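Local coordinates for core protein P7 (Pseudomonas phage phi12, PDB 2Q82) that is a structural protein of the phage core and probably assists in core assembly and in RNA packaging, at residues E23-V28 with N84-V89; P36-F41 with R114-I119; S30-V35 with Q95-V100. All coordinates share one frame; numbering follows the deposited sequence.

Contact 1: residues E23-V28 with N84-V89; sequences ETSLMV and NIIRVV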
loop_
_atom_site.group_PDB
_atom_site.type_symbol
_atom_site.label_atom_id
_atom_site.label_comp_id
_atom_site.label_asym_id
_atom_site.label_seq_id
_atom_site.Cartn_x
_atom_site.Cartn_y
_atom_site.Cartn_z
ATOM N N GLU A 23 7.192 6.942 15.823
ATOM C CA GLU A 23 8.067 7.378 14.736
ATOM C C GLU A 23 8.049 6.535 13.465
ATOM O O GLU A 23 8.255 7.040 12.365
ATOM C CB GLU A 23 9.508 7.402 15.189
ATOM C CG GLU A 23 9.931 8.501 16.120
ATOM C CD GLU A 23 11.305 8.208 16.679
ATOM O OE1 GLU A 23 12.002 7.364 16.073
ATOM O OE2 GLU A 23 11.687 8.810 17.702
ATOM N N THR A 24 7.886 5.241 13.654
ATOM C CA THR A 24 7.891 4.322 12.537
ATOM C C THR A 24 6.539 3.702 12.209
ATOM O O THR A 24 6.474 2.629 11.595
ATOM C CB THR A 24 8.829 3.151 12.783
ATOM O OG1 THR A 24 8.448 2.529 14.011
ATOM C CG2 THR A 24 10.233 3.597 12.906
ATOM N N SER A 25 5.450 4.327 12.648
ATOM C CA SER A 25 4.135 3.794 12.340
ATOM C C SER A 25 3.267 4.840 11.683
ATOM O O SER A 25 3.529 6.037 11.747
ATOM C CB SER A 25 3.392 3.322 13.578
ATOM O OG SER A 25 4.180 2.492 14.398
ATOM N N LEU A 26 2.200 4.365 11.072
ATOM C CA LEU A 26 1.262 5.253 10.436
ATOM C C LEU A 26 0.040 5.354 11.328
ATOM O O LEU A 26 -0.553 4.334 11.666
ATOM C CB LEU A 26 0.850 4.697 9.082
ATOM C CG LEU A 26 -0.345 5.434 8.482
ATOM C CD1 LEU A 26 0.056 6.833 8.091
ATOM C CD2 LEU A 26 -0.866 4.690 7.289
HETATM N N MSE A 27 -0.338 6.561 11.751
HETATM C CA MSE A 27 -1.549 6.614 12.554
HETATM C C MSE A 27 -2.709 6.653 11.618
HETATM O O MSE A 27 -2.703 7.324 10.591
HETATM C CB MSE A 27 -1.751 7.846 13.415
HETATM C CG MSE A 27 -0.583 8.567 13.908
HETATM SE SE MSE A 27 0.089 7.732 15.448
HETATM C CE MSE A 27 1.364 6.833 14.383
ATOM N N VAL A 28 -3.746 5.984 12.084
ATOM C CA VAL A 28 -4.967 5.836 11.367
ATOM C C VAL A 28 -6.141 6.303 12.189
ATOM O O VAL A 28 -6.369 5.840 13.301
ATOM C CB VAL A 28 -5.115 4.396 11.004
ATOM C CG1 VAL A 28 -6.521 4.091 10.671
ATOM C CG2 VAL A 28 -4.199 4.094 9.857
ATOM N N ASN A 84 3.662 -0.441 10.347
ATOM C CA ASN A 84 2.842 -0.590 11.526
ATOM C C ASN A 84 1.720 0.435 11.516
ATOM O O ASN A 84 1.931 1.577 11.196
ATOM C CB ASN A 84 3.657 -0.374 12.788
ATOM C CG ASN A 84 2.951 -0.900 14.001
ATOM O OD1 ASN A 84 2.903 -0.250 15.049
ATOM N ND2 ASN A 84 2.387 -2.088 13.870
ATOM N N ILE A 85 0.530 -0.014 11.906
ATOM C CA ILE A 85 -0.622 0.861 11.941
ATOM C C ILE A 85 -1.056 1.036 13.369
ATOM O O ILE A 85 -1.170 0.092 14.129
ATOM C CB ILE A 85 -1.786 0.248 11.189
ATOM C CG1 ILE A 85 -1.395 0.063 9.734
ATOM C CG2 ILE A 85 -3.028 1.102 11.336
ATOM C CD1 ILE A 85 -0.721 -1.175 9.495
ATOM N N ILE A 86 -1.315 2.291 13.727
ATOM C CA ILE A 86 -1.750 2.590 15.060
ATOM C C ILE A 86 -3.098 3.262 14.924
ATOM O O ILE A 86 -3.206 4.311 14.287
ATOM C CB ILE A 86 -0.787 3.561 15.728
ATOM C CG1 ILE A 86 0.533 2.861 16.062
ATOM C CG2 ILE A 86 -1.430 4.133 16.950
ATOM C CD1 ILE A 86 1.681 3.803 16.405
ATOM N N ARG A 87 -4.122 2.680 15.529
ATOM C CA ARG A 87 -5.450 3.255 15.451
ATOM C C ARG A 87 -5.621 4.322 16.520
ATOM O O ARG A 87 -5.478 4.040 17.707
ATOM C CB ARG A 87 -6.472 2.165 15.651
ATOM C CG ARG A 87 -7.879 2.646 15.692
ATOM C CD ARG A 87 -8.759 1.457 15.918
ATOM N NE ARG A 87 -10.123 1.864 16.183
ATOM C CZ ARG A 87 -11.051 1.059 16.678
ATOM N NH1 ARG A 87 -10.763 -0.201 16.965
ATOM N NH2 ARG A 87 -12.270 1.524 16.898
ATOM N N VAL A 88 -5.935 5.547 16.109
ATOM C CA VAL A 88 -6.083 6.598 17.097
ATOM C C VAL A 88 -7.478 7.115 17.345
ATOM O O VAL A 88 -8.311 7.231 16.446
ATOM C CB VAL A 88 -5.188 7.807 16.795
ATOM C CG1 VAL A 88 -3.748 7.377 16.774
ATOM C CG2 VAL A 88 -5.586 8.448 15.480
ATOM N N VAL A 89 -7.700 7.441 18.605
ATOM C CA VAL A 89 -8.962 7.970 19.047
ATOM C C VAL A 89 -8.744 9.182 19.931
ATOM O O VAL A 89 -7.621 9.562 20.230
ATOM C CB VAL A 89 -9.762 6.929 19.828
ATOM C CG1 VAL A 89 -10.186 5.812 18.892
ATOM C CG2 VAL A 89 -8.935 6.385 20.988
HETATM O O HOH W 1 6.441 -0.020 10.865
#
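Met-27 and Ile-86 lie side by side on one face of the sheet and point the same way. The methyl CE of Met-27, modelled as selenomethionine, reaches Ile-86 CD1 at 3.7 Å. Val-88 crosses Met-27 at about a right angle, with its CG1 3.9 Å from Met-27 CB. Ile-86 has CG1 anti to its own carbonyl carbon (chi1 -72°), which sets CG1 beside Ser-25. Its CD1 goes on to press on Ser-25 CB at 3.3 Å, tighter than usual for two carbons. The Ser-25 hydroxyl is bonded back to Gln-21 O. On the other face Val-28 and Ile-85 meet obliquely, CG2 to CG2 at 3.5 Å.

Between the two faces runs a parallel ladder. Leu-26 N bonds to Asn-84 O and Val-28 N to Ile-86 O, each at 2.8 Å. Leu-26 O and Val-28 O accept from Ile-86 N and Val-88 N. At the start of the ladder a water links Thr-24 O to Asn-84 N.

Phe-41 packs on Met-27, and Leu-104 on Val-28. Met-27 bonds through its backbone to Ala-61 of strand 59-63, and Arg-87 to Val-110 of strand 109-111. Strands 25-30 and 84-89 are thus inner strands of the parallel sheet, between 59-63 and 109-111.

Contact 2: residues P36-F41 with R114-I119; sequences PVITGF and RVLNDI
Phe-41 meets Ile-119 and Leu-116 of helix 112-127 in the tighter part of the contact. Ile-119 CD1 comes to the edge of the Phe-41 ring, near its plane, and lies 3.8 Å from both CE1 and CZ. Leu-116 sends one branch, CD2, into the loop. Leu-116 CD2 is 4.1 Å from Phe-41 CE1 and approaches the ring obliquely. Leu-116 CD2 is also 4.1 Å from Ile-38 CG2, the two side chains crossing at about a right angle. Leu-116 CD2 comes nearest to Thr-39 O, at 3.7 Å. Leu-116 CG is anti to the carbonyl carbon (chi1 -69°), and the end of the side chain comes nearer to the loop than its base does. Val-115 CG1 touches more distantly, 4.3 Å from Phe-41 CZ.

The loop forms a type II beta turn from Ile-38 to Phe-41, closed by a 3.0 Å bond from Phe-41 N to Ile-38 O. Gly-40 takes the third position with positive phi (73°). Thr-39 and Gly-40 make up the solvent side. Thr-39 contributes little beyond its carbonyl oxygen. The polar side chains of the helix segment lie away from the loop. Asp-118 pairs there with Arg-114 and with Arg-18, and bonds to Tyr-22 of helix 15-23.

Behind the tight part, Ile-38 and Phe-41 also rest on Val-60 and Met-112. No hydrogen bond joins the two segments. The turn is therefore held to the helix by apolar contacts of a few methyl groups and one ring, while Asp-118 links helix 112-127 to Arg-18 and Tyr-22 of helix 15-23.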
loop_
_atom_site.group_PDB
_atom_site.type_symbol
_atom_site.label_atom_id
_atom_site.label_comp_id
_atom_site.label_asym_id
_atom_site.label_seq_id
_atom_site.Cartn_x
_atom_site.Cartn_y
_atom_site.Cartn_z
ATOM N N PRO A 36 -9.233 17.208 10.780
ATOM C CA PRO A 36 -8.698 18.040 11.857
ATOM C C PRO A 36 -7.319 18.526 11.633
ATOM O O PRO A 36 -6.654 18.061 10.734
ATOM C CB PRO A 36 -8.708 17.111 13.054
ATOM C CG PRO A 36 -8.667 15.769 12.476
ATOM C CD PRO A 36 -9.460 15.828 11.232
ATOM N N VAL A 37 -6.892 19.476 12.453
ATOM C CA VAL A 37 -5.516 19.924 12.397
ATOM C C VAL A 37 -4.960 19.254 13.651
ATOM O O VAL A 37 -5.620 19.205 14.689
ATOM C CB VAL A 37 -5.349 21.445 12.527
ATOM C CG1 VAL A 37 -3.874 21.790 12.567
ATOM C CG2 VAL A 37 -5.996 22.136 11.346
ATOM N N ILE A 38 -3.765 18.705 13.538
ATOM C CA ILE A 38 -3.153 18.021 14.656
ATOM C C ILE A 38 -1.725 18.469 14.683
ATOM O O ILE A 38 -0.981 18.282 13.730
ATOM C CB ILE A 38 -3.224 16.495 14.481
ATOM C CG1 ILE A 38 -4.689 16.063 14.445
ATOM C CG2 ILE A 38 -2.569 15.799 15.649
ATOM C CD1 ILE A 38 -4.929 14.678 13.859
ATOM N N THR A 39 -1.354 19.073 15.793
ATOM C CA THR A 39 -0.020 19.586 15.950
ATOM C C THR A 39 1.110 18.626 15.607
ATOM O O THR A 39 1.179 17.509 16.117
ATOM C CB THR A 39 0.175 20.088 17.371
ATOM O OG1 THR A 39 -0.689 21.205 17.596
ATOM C CG2 THR A 39 1.612 20.490 17.590
ATOM N N GLY A 40 2.001 19.079 14.736
ATOM C CA GLY A 40 3.135 18.263 14.364
ATOM C C GLY A 40 2.843 17.078 13.466
ATOM O O GLY A 40 3.724 16.260 13.222
ATOM N N PHE A 41 1.615 16.969 12.978
ATOM C CA PHE A 41 1.268 15.855 12.105
ATOM C C PHE A 41 0.692 16.275 10.786
ATOM O O PHE A 41 -0.086 17.217 10.724
ATOM C CB PHE A 41 0.235 14.946 12.747
ATOM C CG PHE A 41 0.813 14.015 13.713
ATOM C CD1 PHE A 41 1.093 14.432 15.008
ATOM C CD2 PHE A 41 1.142 12.727 13.326
ATOM C CE1 PHE A 41 1.715 13.580 15.901
ATOM C CE2 PHE A 41 1.763 11.862 14.202
ATOM C CZ PHE A 41 2.052 12.281 15.500
ATOM N N ARG A 114 -2.617 11.119 24.422
ATOM C CA ARG A 114 -1.429 10.541 25.032
ATOM C C ARG A 114 -0.280 10.641 24.061
ATOM O O ARG A 114 0.825 10.982 24.470
ATOM C CB ARG A 114 -1.713 9.083 25.379
ATOM C CG ARG A 114 -0.487 8.254 25.645
ATOM C CD ARG A 114 -0.152 8.132 27.086
ATOM N NE ARG A 114 -0.300 9.395 27.788
ATOM C CZ ARG A 114 0.723 10.073 28.290
ATOM N NH1 ARG A 114 1.949 9.598 28.161
ATOM N NH2 ARG A 114 0.508 11.209 28.938
ATOM N N VAL A 115 -0.512 10.378 22.781
ATOM C CA VAL A 115 0.541 10.476 21.788
ATOM C C VAL A 115 1.127 11.888 21.739
ATOM O O VAL A 115 2.340 12.079 21.780
ATOM C CB VAL A 115 -0.018 10.122 20.388
ATOM C CG1 VAL A 115 0.982 10.481 19.310
ATOM C CG2 VAL A 115 -0.355 8.644 20.330
ATOM N N LEU A 116 0.254 12.882 21.654
ATOM C CA LEU A 116 0.698 14.261 21.591
ATOM C C LEU A 116 1.449 14.674 22.854
ATOM O O LEU A 116 2.436 15.399 22.786
ATOM C CB LEU A 116 -0.499 15.174 21.373
ATOM C CG LEU A 116 -1.103 14.997 19.982
ATOM C CD1 LEU A 116 -2.424 15.719 19.904
ATOM C CD2 LEU A 116 -0.147 15.529 18.926
ATOM N N ASN A 117 0.955 14.213 23.999
ATOM C CA ASN A 117 1.577 14.508 25.277
ATOM C C ASN A 117 3.026 14.047 25.248
ATOM O O ASN A 117 3.936 14.794 25.583
ATOM C CB ASN A 117 0.864 13.759 26.397
ATOM C CG ASN A 117 -0.418 14.432 26.835
ATOM O OD1 ASN A 117 -1.134 13.903 27.682
ATOM N ND2 ASN A 117 -0.710 15.595 26.277
ATOM N N ASP A 118 3.223 12.798 24.858
ATOM C CA ASP A 118 4.557 12.224 24.811
ATOM C C ASP A 118 5.506 13.014 23.938
ATOM O O ASP A 118 6.637 13.296 24.323
ATOM C CB ASP A 118 4.507 10.780 24.312
ATOM C CG ASP A 118 3.875 9.844 25.317
ATOM O OD1 ASP A 118 3.979 10.122 26.532
ATOM O OD2 ASP A 118 3.292 8.824 24.894
ATOM N N ILE A 119 5.049 13.366 22.747
ATOM C CA ILE A 119 5.890 14.105 21.826
ATOM C C ILE A 119 6.206 15.497 22.348
ATOM O O ILE A 119 7.320 15.981 22.205
ATOM C CB ILE A 119 5.222 14.209 20.458
ATOM C CG1 ILE A 119 5.081 12.802 19.857
ATOM C CG2 ILE A 119 6.035 15.111 19.556
ATOM C CD1 ILE A 119 4.145 12.706 18.664
#

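Contact 3: residues S30-V35 with Q95-V100; sequences SHNGDV and QPSALV
Ser-30 and His-31 both turn their side chains anti to the backbone N (chi1 175° and 174°) to meet residues 95-97. Ser-30 OG, placed by that torsion, accepts from Ser-97 N at 2.9 Å. The same hydroxyl also bonds to Asp-101 OD1, its stronger partner. His-31 CG is placed the same way, and the ring then offers ND1 to Gln-95 N at 2.8 Å. This donor lies in the ring plane and the bond is nearly straight (168°). At the far side of the ring His-31 NE2 donates to Asp-34 O at 2.7 Å, so both ring nitrogens are engaged. A backbone bond from Asn-32 N to Gln-95 O, 2.9 Å, ties the two loops together.

Ser-97 is the N-cap of helix 98-103, its OG accepting from Val-100 N at 3.0 Å. Asp-65 bonds to this hydroxyl and, through its backbone N, to Asn-32 OD1. Val-100 CG1 packs on Ser-30 CB at 3.7 Å.

The bonds of His-31 are consistent with a neutral ring protonated on NE2. Mostly polar bonds thus fix the loop after strand 25-30 against the start of the helix.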
loop_
_atom_site.group_PDB
_atom_site.type_symbol
_atom_site.label_atom_id
_atom_site.label_comp_id
_atom_site.label_asym_id
_atom_site.label_seq_id
_atom_site.Cartn_x
_atom_site.Cartn_y
_atom_site.Cartn_z
ATOM N N SER A 30 -10.332 6.927 12.366
ATOM C CA SER A 30 -11.687 6.715 11.874
ATOM C C SER A 30 -12.440 8.026 12.006
ATOM O O SER A 30 -12.624 8.533 13.117
ATOM C CB SER A 30 -12.412 5.658 12.679
ATOM O OG SER A 30 -13.757 5.553 12.243
ATOM N N HIS A 31 -12.909 8.553 10.881
ATOM C CA HIS A 31 -13.571 9.840 10.916
ATOM C C HIS A 31 -14.220 10.257 9.598
ATOM O O HIS A 31 -13.610 10.151 8.537
ATOM C CB HIS A 31 -12.528 10.875 11.324
ATOM C CG HIS A 31 -13.004 12.286 11.276
ATOM N ND1 HIS A 31 -13.827 12.832 12.250
ATOM C CD2 HIS A 31 -12.759 13.284 10.404
ATOM C CE1 HIS A 31 -14.054 14.094 11.972
ATOM N NE2 HIS A 31 -13.418 14.403 10.849
ATOM N N ASN A 32 -15.462 10.725 9.689
ATOM C CA ASN A 32 -16.211 11.218 8.533
ATOM C C ASN A 32 -16.351 12.701 8.746
ATOM O O ASN A 32 -16.658 13.128 9.853
ATOM C CB ASN A 32 -17.620 10.646 8.482
ATOM C CG ASN A 32 -17.649 9.227 8.021
ATOM O OD1 ASN A 32 -17.077 8.895 6.988
ATOM N ND2 ASN A 32 -18.324 8.375 8.771
ATOM N N GLY A 33 -16.160 13.495 7.705
ATOM C CA GLY A 33 -16.294 14.923 7.889
ATOM C C GLY A 33 -14.996 15.615 7.580
ATOM O O GLY A 33 -14.070 14.989 7.080
ATOM N N ASP A 34 -14.914 16.907 7.871
ATOM C CA ASP A 34 -13.687 17.638 7.583
ATOM C C ASP A 34 -12.578 17.122 8.461
ATOM O O ASP A 34 -12.791 16.764 9.611
ATOM C CB ASP A 34 -13.833 19.125 7.865
ATOM C CG ASP A 34 -15.062 19.716 7.246
ATOM O OD1 ASP A 34 -15.131 19.790 6.003
ATOM O OD2 ASP A 34 -15.961 20.104 8.020
ATOM N N VAL A 35 -11.371 17.126 7.914
ATOM C CA VAL A 35 -10.233 16.650 8.671
ATOM C C VAL A 35 -9.736 17.669 9.652
ATOM O O VAL A 35 -9.759 18.869 9.408
ATOM C CB VAL A 35 -9.084 16.310 7.774
ATOM C CG1 VAL A 35 -9.480 15.257 6.823
ATOM C CG2 VAL A 35 -8.670 17.501 7.049
ATOM N N GLN A 95 -15.329 12.301 14.530
ATOM C CA GLN A 95 -16.668 11.745 14.290
ATOM C C GLN A 95 -16.452 10.419 13.600
ATOM O O GLN A 95 -16.514 10.324 12.375
ATOM C CB GLN A 95 -17.485 12.608 13.355
ATOM C CG GLN A 95 -17.551 14.025 13.773
ATOM C CD GLN A 95 -18.522 14.799 12.938
ATOM O OE1 GLN A 95 -18.279 15.065 11.758
ATOM N NE2 GLN A 95 -19.650 15.157 13.536
ATOM N N PRO A 96 -16.201 9.376 14.387
ATOM C CA PRO A 96 -15.955 8.024 13.903
ATOM C C PRO A 96 -16.952 7.422 12.949
ATOM O O PRO A 96 -18.171 7.573 13.089
ATOM C CB PRO A 96 -15.888 7.195 15.174
ATOM C CG PRO A 96 -15.469 8.146 16.200
ATOM C CD PRO A 96 -16.185 9.416 15.854
ATOM N N SER A 97 -16.393 6.687 11.999
ATOM C CA SER A 97 -17.172 5.957 11.025
ATOM C C SER A 97 -17.358 4.591 11.642
ATOM O O SER A 97 -16.387 3.914 11.974
ATOM C CB SER A 97 -16.415 5.805 9.716
ATOM O OG SER A 97 -16.858 4.644 9.032
ATOM N N ALA A 98 -18.612 4.194 11.806
ATOM C CA ALA A 98 -18.916 2.903 12.388
ATOM C C ALA A 98 -18.356 1.776 11.531
ATOM O O ALA A 98 -17.941 0.745 12.046
ATOM C CB ALA A 98 -20.407 2.748 12.532
ATOM N N LEU A 99 -18.358 1.979 10.221
ATOM C CA LEU A 99 -17.850 0.973 9.307
ATOM C C LEU A 99 -16.351 0.796 9.518
ATOM O O LEU A 99 -15.862 -0.321 9.703
ATOM C CB LEU A 99 -18.133 1.386 7.867
ATOM C CG LEU A 99 -17.530 0.492 6.782
ATOM C CD1 LEU A 99 -18.077 -0.909 6.904
ATOM C CD2 LEU A 99 -17.852 1.058 5.418
ATOM N N VAL A 100 -15.620 1.903 9.494
ATOM C CA VAL A 100 -14.179 1.835 9.691
ATOM C C VAL A 100 -13.859 1.249 11.065
ATOM O O VAL A 100 -13.005 0.374 11.199
ATOM C CB VAL A 100 -13.538 3.225 9.547
ATOM C CG1 VAL A 100 -12.081 3.191 9.979
ATOM C CG2 VAL A 100 -13.631 3.675 8.099
HETATM O O HOH W 2 -19.850 9.277 11.565
#

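In the fold
The three contacts alternate along the chain. The first segments run from 23 to 41 almost without a break, in the order contact 1, contact 3, contact 2. The second segments follow in the order 84-89, 95-100 and 114-119. Contact 1 joins two neighbouring strands of the five-stranded parallel sheet near the centre of the chain. Contacts 2 and 3 attach the loop between strands 25-30 and 42-45 to helices 112-127 and 98-103. Their centres lie about 18 Å apart, and about 12 and 16 Å from that of contact 1. Met-27 meets Phe-41, and His-31 meets Pro-36. The sheet core, the long loop and both helices are thus joined in one compact domain.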